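Local coordinates for phenazine-1-carboxylate N-methyltransferase (Pseudomonas aeruginosa, PDB 2IP2), which methylates phenazine-1-carboxylate to 5-methylphenazine-1-carboxylate with S-adenosyl-L-methionine as methyl donor, in the biosynthesis of the virulence pigment pyocyanin, at residues 33-44 / 51-62. Numbering follows the deposited sequence.
Sequences LADLIESGIDSD and VGSDAERIHRLM
Leu33, Leu36 and Ile37 on helix 33-38 meet side chains of segment 51-62, although the axes of helices 33-38 and 55-62 come no nearer than 14.0 Å and their N-to-C directions differ by 101°; these two helices are therefore joined through side chains, whereas at Asp44 the chains close to 4.8 Å between Asp44 CA and Ala55 CA. The order of helices 33-38, 44-51 and 55-67, then the hairpin 71-72/78-81, is consistent with a winged helix in the N-terminal dimerisation domain. Leu33 divides its branches: CD1 lies 3.9 Å from Met62 SD and also touches Leu61 CD2, while CD2 packs on Val51 CG1. That same Val51 methyl receives Leu36 CD1 at 3.6 Å, so it is shared by two leucines. Met62, bent at both chi2 and chi3, turns its CE to meet Ile37 CD1 tip to tip at 3.7 Å. Phe71 and Tyr79 of the hairpin also pack on Ile37 and Met62. On its other face, helix 55-62 engages the second subunit: Arg60 forms a salt bridge with Asp288 of that chain.

Beyond the apolar patch, Asp44, just after the N-cap Ser43, sets its CB 3.5 Å from Ala55 O and its carboxylate against His59. The two oxygens are held separately, OD1 by a hydrogen bond with Tyr79 OH and OD2 by the imidazole, which should limit rotation of the carboxylate. With carboxylate and ring planes 78° apart, His59 ND1 donates to Asp44 OD2 over 2.7 Å from the syn side but tilted out of the carboxylate plane, OD2 itself lying somewhat off the ring plane, in a bond bent to 140° at the hydrogen.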
ATOM      1  N   LEU A  33      -3.694   7.745 -18.075  1.00 23.04           N
ATOM      2  CA  LEU A  33      -5.023   7.133 -18.338  1.00 25.00           C
ATOM      3  C   LEU A  33      -6.218   8.059 -18.048  1.00 24.06           C
ATOM      4  O   LEU A  33      -7.186   8.102 -18.794  1.00 24.28           O
ATOM      5  CB  LEU A  33      -5.194   5.824 -17.552  1.00 23.75           C
ATOM      6  CG  LEU A  33      -4.199   4.717 -17.854  1.00 25.32           C
ATOM      7  CD1 LEU A  33      -4.636   3.430 -17.088  1.00 23.97           C
ATOM      8  CD2 LEU A  33      -4.057   4.464 -19.366  1.00 24.77           C
ATOM      9  N   ALA A  34      -6.142   8.795 -16.962  1.00 24.68           N
ATOM     10  CA  ALA A  34      -7.197   9.715 -16.645  1.00 24.32           C
ATOM     11  C   ALA A  34      -7.384  10.824 -17.696  1.00 24.72           C
ATOM     12  O   ALA A  34      -8.529  11.184 -17.992  1.00 26.47           O
ATOM     13  CB  ALA A  34      -6.940  10.335 -15.271  1.00 25.26           C
ATOM     14  N   ASP A  35      -6.285  11.370 -18.208  1.00 24.40           N
ATOM     15  CA  ASP A  35      -6.292  12.347 -19.321  1.00 25.76           C
ATOM     16  C   ASP A  35      -6.825  11.746 -20.606  1.00 26.32           C
ATOM     17  O   ASP A  35      -7.724  12.320 -21.239  1.00 26.35           O
ATOM     18  CB  ASP A  35      -4.887  12.893 -19.524  1.00 25.84           C
ATOM     19  CG  ASP A  35      -4.329  13.471 -18.206  1.00 31.04           C
ATOM     20  OD1 ASP A  35      -5.078  14.272 -17.577  1.00 31.84           O
ATOM     21  OD2 ASP A  35      -3.208  13.089 -17.795  1.00 33.49           O
ATOM     22  N   LEU A  36      -6.287  10.582 -20.977  1.00 26.12           N
ATOM     23  CA  LEU A  36      -6.789   9.860 -22.147  1.00 25.56           C
ATOM     24  C   LEU A  36      -8.285   9.638 -22.056  1.00 26.03           C
ATOM     25  O   LEU A  36      -9.031   9.942 -23.013  1.00 25.60           O
ATOM     26  CB  LEU A  36      -6.031   8.519 -22.362  1.00 24.15           C
ATOM     27  CG  LEU A  36      -4.514   8.671 -22.587  1.00 24.63           C
ATOM     28  CD1 LEU A  36      -3.848   7.371 -22.549  1.00 25.37           C
ATOM     29  CD2 LEU A  36      -4.199   9.309 -23.975  1.00 30.33           C
ATOM     30  N   ILE A  37      -8.737   9.094 -20.937  1.00 26.00           N
ATOM     31  CA  ILE A  37     -10.172   8.834 -20.738  1.00 27.19           C
ATOM     32  C   ILE A  37     -11.034  10.083 -20.818  1.00 28.71           C
ATOM     33  O   ILE A  37     -12.101  10.049 -21.480  1.00 30.59           O
ATOM     34  CB  ILE A  37     -10.456   8.040 -19.419  1.00 25.29           C
ATOM     35  CG1 ILE A  37      -9.935   6.589 -19.592  1.00 27.49           C
ATOM     36  CG2 ILE A  37     -11.936   8.088 -19.062  1.00 27.09           C
ATOM     37  CD1 ILE A  37      -9.718   5.773 -18.246  1.00 28.72           C
ATOM     38  N   GLU A  38     -10.604  11.172 -20.176  1.00 29.49           N
ATOM     39  CA  GLU A  38     -11.372  12.421 -20.214  1.00 30.21           C
ATOM     40  C   GLU A  38     -11.537  12.919 -21.642  1.00 31.03           C
ATOM     41  O   GLU A  38     -12.576  13.490 -21.992  1.00 29.18           O
ATOM     42  CB  GLU A  38     -10.716  13.512 -19.373  1.00 31.63           C
ATOM     43  CG  GLU A  38     -11.664  14.651 -19.010  1.00 32.19           C
ATOM     44  CD  GLU A  38     -12.915  14.175 -18.281  1.00 37.86           C
ATOM     45  OE1 GLU A  38     -12.914  13.070 -17.702  1.00 40.03           O
ATOM     46  OE2 GLU A  38     -13.910  14.933 -18.194  1.00 41.84           O
ATOM     47  N   SER A  39     -10.535  12.682 -22.472  1.00 31.19           N
ATOM     48  CA  SER A  39     -10.602  13.128 -23.896  1.00 32.13           C
ATOM     49  C   SER A  39     -11.408  12.184 -24.800  1.00 32.21           C
ATOM     50  O   SER A  39     -11.518  12.419 -26.022  1.00 33.13           O
ATOM     51  CB  SER A  39      -9.198  13.295 -24.462  1.00 31.30           C
ATOM     52  OG  SER A  39      -8.560  12.035 -24.682  1.00 31.95           O
ATOM     53  N   GLY A  40     -11.923  11.106 -24.213  1.00 32.60           N
ATOM     54  CA  GLY A  40     -12.766  10.121 -24.914  1.00 32.69           C
ATOM     55  C   GLY A  40     -12.102   8.866 -25.440  1.00 31.51           C
ATOM     56  O   GLY A  40     -12.713   8.084 -26.167  1.00 31.23           O
ATOM     57  N   ILE A  41     -10.835   8.651 -25.080  1.00 30.79           N
ATOM     58  CA  ILE A  41     -10.144   7.419 -25.452  1.00 29.77           C
ATOM     59  C   ILE A  41     -10.457   6.457 -24.284  1.00 30.22           C
ATOM     60  O   ILE A  41      -9.945   6.622 -23.147  1.00 30.66           O
ATOM     61  CB  ILE A  41      -8.647   7.637 -25.539  1.00 28.35           C
ATOM     62  CG1 ILE A  41      -8.329   8.731 -26.571  1.00 30.30           C
ATOM     63  CG2 ILE A  41      -7.906   6.306 -25.880  1.00 27.57           C
ATOM     64  CD1 ILE A  41      -6.882   9.257 -26.516  1.00 29.71           C
ATOM     65  N   ASP A  42     -11.367   5.538 -24.522  1.00 31.08           N
ATOM     66  CA  ASP A  42     -12.136   5.000 -23.397  1.00 31.02           C
ATOM     67  C   ASP A  42     -12.521   3.522 -23.541  1.00 28.91           C
ATOM     68  O   ASP A  42     -13.428   3.012 -22.854  1.00 30.23           O
ATOM     69  CB  ASP A  42     -13.352   5.856 -23.115  1.00 32.44           C
ATOM     70  CG  ASP A  42     -14.406   5.754 -24.206  1.00 34.26           C
ATOM     71  OD1 ASP A  42     -14.199   4.991 -25.163  1.00 33.33           O
ATOM     72  OD2 ASP A  42     -15.411   6.476 -24.121  1.00 36.96           O
ATOM     73  N   SER A  43     -11.772   2.829 -24.377  1.00 26.75           N
ATOM     74  CA  SER A  43     -11.826   1.354 -24.370  1.00 26.85           C
ATOM     75  C   SER A  43     -10.445   0.728 -24.130  1.00 25.40           C
ATOM     76  O   SER A  43      -9.414   1.382 -24.327  1.00 25.27           O
ATOM     77  CB  SER A  43     -12.398   0.811 -25.703  1.00 25.81           C
ATOM     78  OG  SER A  43     -11.458   0.994 -26.732  1.00 27.22           O
ATOM     79  N   ASP A  44     -10.414  -0.562 -23.806  1.00 25.11           N
ATOM     80  CA  ASP A  44      -9.115  -1.272 -23.602  1.00 24.95           C
ATOM     81  C   ASP A  44      -8.264  -1.169 -24.844  1.00 24.93           C
ATOM     82  O   ASP A  44      -7.090  -0.899 -24.764  1.00 25.76           O
ATOM     83  CB  ASP A  44      -9.324  -2.746 -23.230  1.00 24.36           C
ATOM     84  CG  ASP A  44     -10.159  -2.934 -21.970  1.00 25.82           C
ATOM     85  OD1 ASP A  44     -10.077  -2.059 -21.090  1.00 28.34           O
ATOM     86  OD2 ASP A  44     -10.875  -3.964 -21.842  1.00 29.65           O
ATOM     87  N   VAL A  51      -1.012   3.995 -25.348  1.00 24.95           N
ATOM     88  CA  VAL A  51       0.119   3.971 -24.388  1.00 26.11           C
ATOM     89  C   VAL A  51       1.215   2.954 -24.737  1.00 27.15           C
ATOM     90  O   VAL A  51       2.299   2.982 -24.131  1.00 28.17           O
ATOM     91  CB  VAL A  51      -0.398   3.724 -22.935  1.00 27.49           C
ATOM     92  CG1 VAL A  51      -1.383   4.799 -22.511  1.00 24.42           C
ATOM     93  CG2 VAL A  51      -1.035   2.349 -22.810  1.00 24.37           C
ATOM     94  N   GLY A  52       0.952   2.095 -25.727  1.00 27.54           N
ATOM     95  CA  GLY A  52       1.902   1.034 -26.154  1.00 28.86           C
ATOM     96  C   GLY A  52       1.803  -0.211 -25.262  1.00 28.05           C
ATOM     97  O   GLY A  52       2.799  -0.770 -24.836  1.00 29.48           O
ATOM     98  N   SER A  53       0.580  -0.636 -25.008  1.00 27.98           N
ATOM     99  CA  SER A  53       0.305  -1.810 -24.224  1.00 28.12           C
ATOM    100  C   SER A  53      -0.591  -2.704 -25.057  1.00 28.74           C
ATOM    101  O   SER A  53      -0.639  -2.582 -26.262  1.00 29.18           O
ATOM    102  CB  SER A  53      -0.386  -1.400 -22.908  1.00 28.19           C
ATOM    103  OG  SER A  53      -0.546  -2.514 -22.052  1.00 27.79           O
ATOM    104  N   ASP A  54      -1.251  -3.648 -24.423  1.00 29.20           N
ATOM    105  CA  ASP A  54      -2.094  -4.580 -25.131  1.00 30.51           C
ATOM    106  C   ASP A  54      -3.448  -4.548 -24.437  1.00 29.44           C
ATOM    107  O   ASP A  54      -3.533  -4.200 -23.264  1.00 27.55           O
ATOM    108  CB  ASP A  54      -1.340  -5.918 -25.160  1.00 32.36           C
ATOM    109  CG  ASP A  54      -2.175  -7.075 -24.870  1.00 38.11           C
ATOM    110  OD1 ASP A  54      -2.529  -7.277 -23.701  1.00 46.13           O
ATOM    111  OD2 ASP A  54      -2.458  -7.812 -25.821  1.00 45.90           O
ATOM    112  N   ALA A  55      -4.517  -4.833 -25.168  1.00 28.11           N
ATOM    113  CA  ALA A  55      -5.861  -4.646 -24.658  1.00 25.93           C
ATOM    114  C   ALA A  55      -6.115  -5.481 -23.381  1.00 26.61           C
ATOM    115  O   ALA A  55      -6.749  -4.991 -22.451  1.00 25.35           O
ATOM    116  CB  ALA A  55      -6.905  -4.982 -25.754  1.00 28.04           C
ATOM    117  N   GLU A  56      -5.567  -6.696 -23.343  1.00 25.39           N
ATOM    118  CA  GLU A  56      -5.770  -7.602 -22.205  1.00 28.05           C
ATOM    119  C   GLU A  56      -5.167  -7.031 -20.920  1.00 27.18           C
ATOM    120  O   GLU A  56      -5.811  -7.073 -19.865  1.00 28.15           O
ATOM    121  CB  GLU A  56      -5.213  -8.981 -22.504  1.00 28.02           C
ATOM    122  CG  GLU A  56      -5.791  -9.994 -21.508  1.00 36.99           C
ATOM    123  CD  GLU A  56      -4.887 -11.226 -21.273  1.00 44.09           C
ATOM    124  OE1 GLU A  56      -5.127 -11.962 -20.281  1.00 45.84           O
ATOM    125  OE2 GLU A  56      -3.928 -11.432 -22.054  1.00 45.62           O
ATOM    126  N   ARG A  57      -3.976  -6.443 -21.021  1.00 25.92           N
ATOM    127  CA  ARG A  57      -3.327  -5.881 -19.820  1.00 24.82           C
ATOM    128  C   ARG A  57      -4.030  -4.645 -19.374  1.00 25.21           C
ATOM    129  O   ARG A  57      -4.220  -4.434 -18.185  1.00 25.18           O
ATOM    130  CB  ARG A  57      -1.831  -5.614 -20.053  1.00 25.02           C
ATOM    131  CG  ARG A  57      -1.114  -6.934 -20.308  1.00 23.15           C
ATOM    132  CD  ARG A  57       0.434  -6.748 -20.299  1.00 23.54           C
ATOM    133  NE  ARG A  57       1.008  -6.026 -21.443  1.00 25.57           N
ATOM    134  CZ  ARG A  57       1.209  -6.557 -22.651  1.00 25.73           C
ATOM    135  NH1 ARG A  57       0.908  -7.834 -22.869  1.00 25.80           N
ATOM    136  NH2 ARG A  57       1.757  -5.826 -23.622  1.00 26.23           N
ATOM    137  N   ILE A  58      -4.429  -3.795 -20.328  1.00 23.78           N
ATOM    138  CA  ILE A  58      -5.231  -2.647 -19.950  1.00 24.20           C
ATOM    139  C   ILE A  58      -6.518  -3.041 -19.280  1.00 23.67           C
ATOM    140  O   ILE A  58      -6.920  -2.438 -18.255  1.00 24.30           O
ATOM    141  CB  ILE A  58      -5.504  -1.638 -21.133  1.00 23.42           C
ATOM    142  CG1 ILE A  58      -4.160  -1.083 -21.626  1.00 23.77           C
ATOM    143  CG2 ILE A  58      -6.525  -0.514 -20.674  1.00 23.80           C
ATOM    144  CD1 ILE A  58      -3.340  -0.141 -20.664  1.00 23.49           C
ATOM    145  N   HIS A  59      -7.150  -4.055 -19.829  1.00 23.26           N
ATOM    146  CA  HIS A  59      -8.376  -4.565 -19.261  1.00 24.09           C
ATOM    147  C   HIS A  59      -8.193  -4.949 -17.802  1.00 23.63           C
ATOM    148  O   HIS A  59      -9.058  -4.621 -16.927  1.00 24.81           O
ATOM    149  CB  HIS A  59      -8.906  -5.784 -20.026  1.00 26.49           C
ATOM    150  CG  HIS A  59     -10.225  -6.268 -19.489  1.00 26.15           C
ATOM    151  ND1 HIS A  59     -11.402  -5.574 -19.697  1.00 31.46           N
ATOM    152  CD2 HIS A  59     -10.546  -7.330 -18.711  1.00 30.94           C
ATOM    153  CE1 HIS A  59     -12.396  -6.205 -19.086  1.00 29.07           C
ATOM    154  NE2 HIS A  59     -11.903  -7.269 -18.475  1.00 29.10           N
ATOM    155  N   ARG A  60      -7.101  -5.665 -17.510  1.00 22.48           N
ATOM    156  CA  ARG A  60      -6.905  -6.154 -16.143  1.00 23.14           C
ATOM    157  C   ARG A  60      -6.556  -5.029 -15.168  1.00 21.97           C
ATOM    158  O   ARG A  60      -6.987  -5.010 -13.980  1.00 22.23           O
ATOM    159  CB  ARG A  60      -5.839  -7.224 -16.147  1.00 23.09           C
ATOM    160  CG  ARG A  60      -6.343  -8.508 -16.893  1.00 26.69           C
ATOM    161  CD  ARG A  60      -5.200  -9.375 -17.300  1.00 26.36           C
ATOM    162  NE  ARG A  60      -4.700 -10.123 -16.133  1.00 25.99           N
ATOM    163  CZ  ARG A  60      -3.748 -11.043 -16.166  1.00 22.66           C
ATOM    164  NH1 ARG A  60      -3.050 -11.289 -17.283  1.00 23.68           N
ATOM    165  NH2 ARG A  60      -3.440 -11.699 -15.042  1.00 22.89           N
ATOM    166  N   LEU A  61      -5.742  -4.100 -15.650  1.00 20.02           N
ATOM    167  CA  LEU A  61      -5.459  -2.916 -14.837  1.00 21.22           C
ATOM    168  C   LEU A  61      -6.742  -2.141 -14.547  1.00 21.65           C
ATOM    169  O   LEU A  61      -6.999  -1.732 -13.415  1.00 21.47           O
ATOM    170  CB  LEU A  61      -4.376  -2.027 -15.519  1.00 20.83           C
ATOM    171  CG  LEU A  61      -4.032  -0.671 -14.813  1.00 18.28           C
ATOM    172  CD1 LEU A  61      -3.434  -0.927 -13.444  1.00 22.25           C
ATOM    173  CD2 LEU A  61      -2.997   0.018 -15.733  1.00 22.88           C
ATOM    174  N   MET A  62      -7.531  -1.862 -15.606  1.00 22.55           N
ATOM    175  CA  MET A  62      -8.716  -1.019 -15.445  1.00 22.39           C
ATOM    176  C   MET A  62      -9.769  -1.736 -14.560  1.00 23.07           C
ATOM    177  O   MET A  62     -10.409  -1.069 -13.769  1.00 24.73           O
ATOM    178  CB  MET A  62      -9.322  -0.633 -16.812  1.00 22.75           C
ATOM    179  CG  MET A  62      -8.436   0.333 -17.680  1.00 20.72           C
ATOM    180  SD  MET A  62      -8.251   1.923 -16.849  1.00 25.05           S
ATOM    181  CE  MET A  62      -9.955   2.469 -16.599  1.00 19.96           C
TER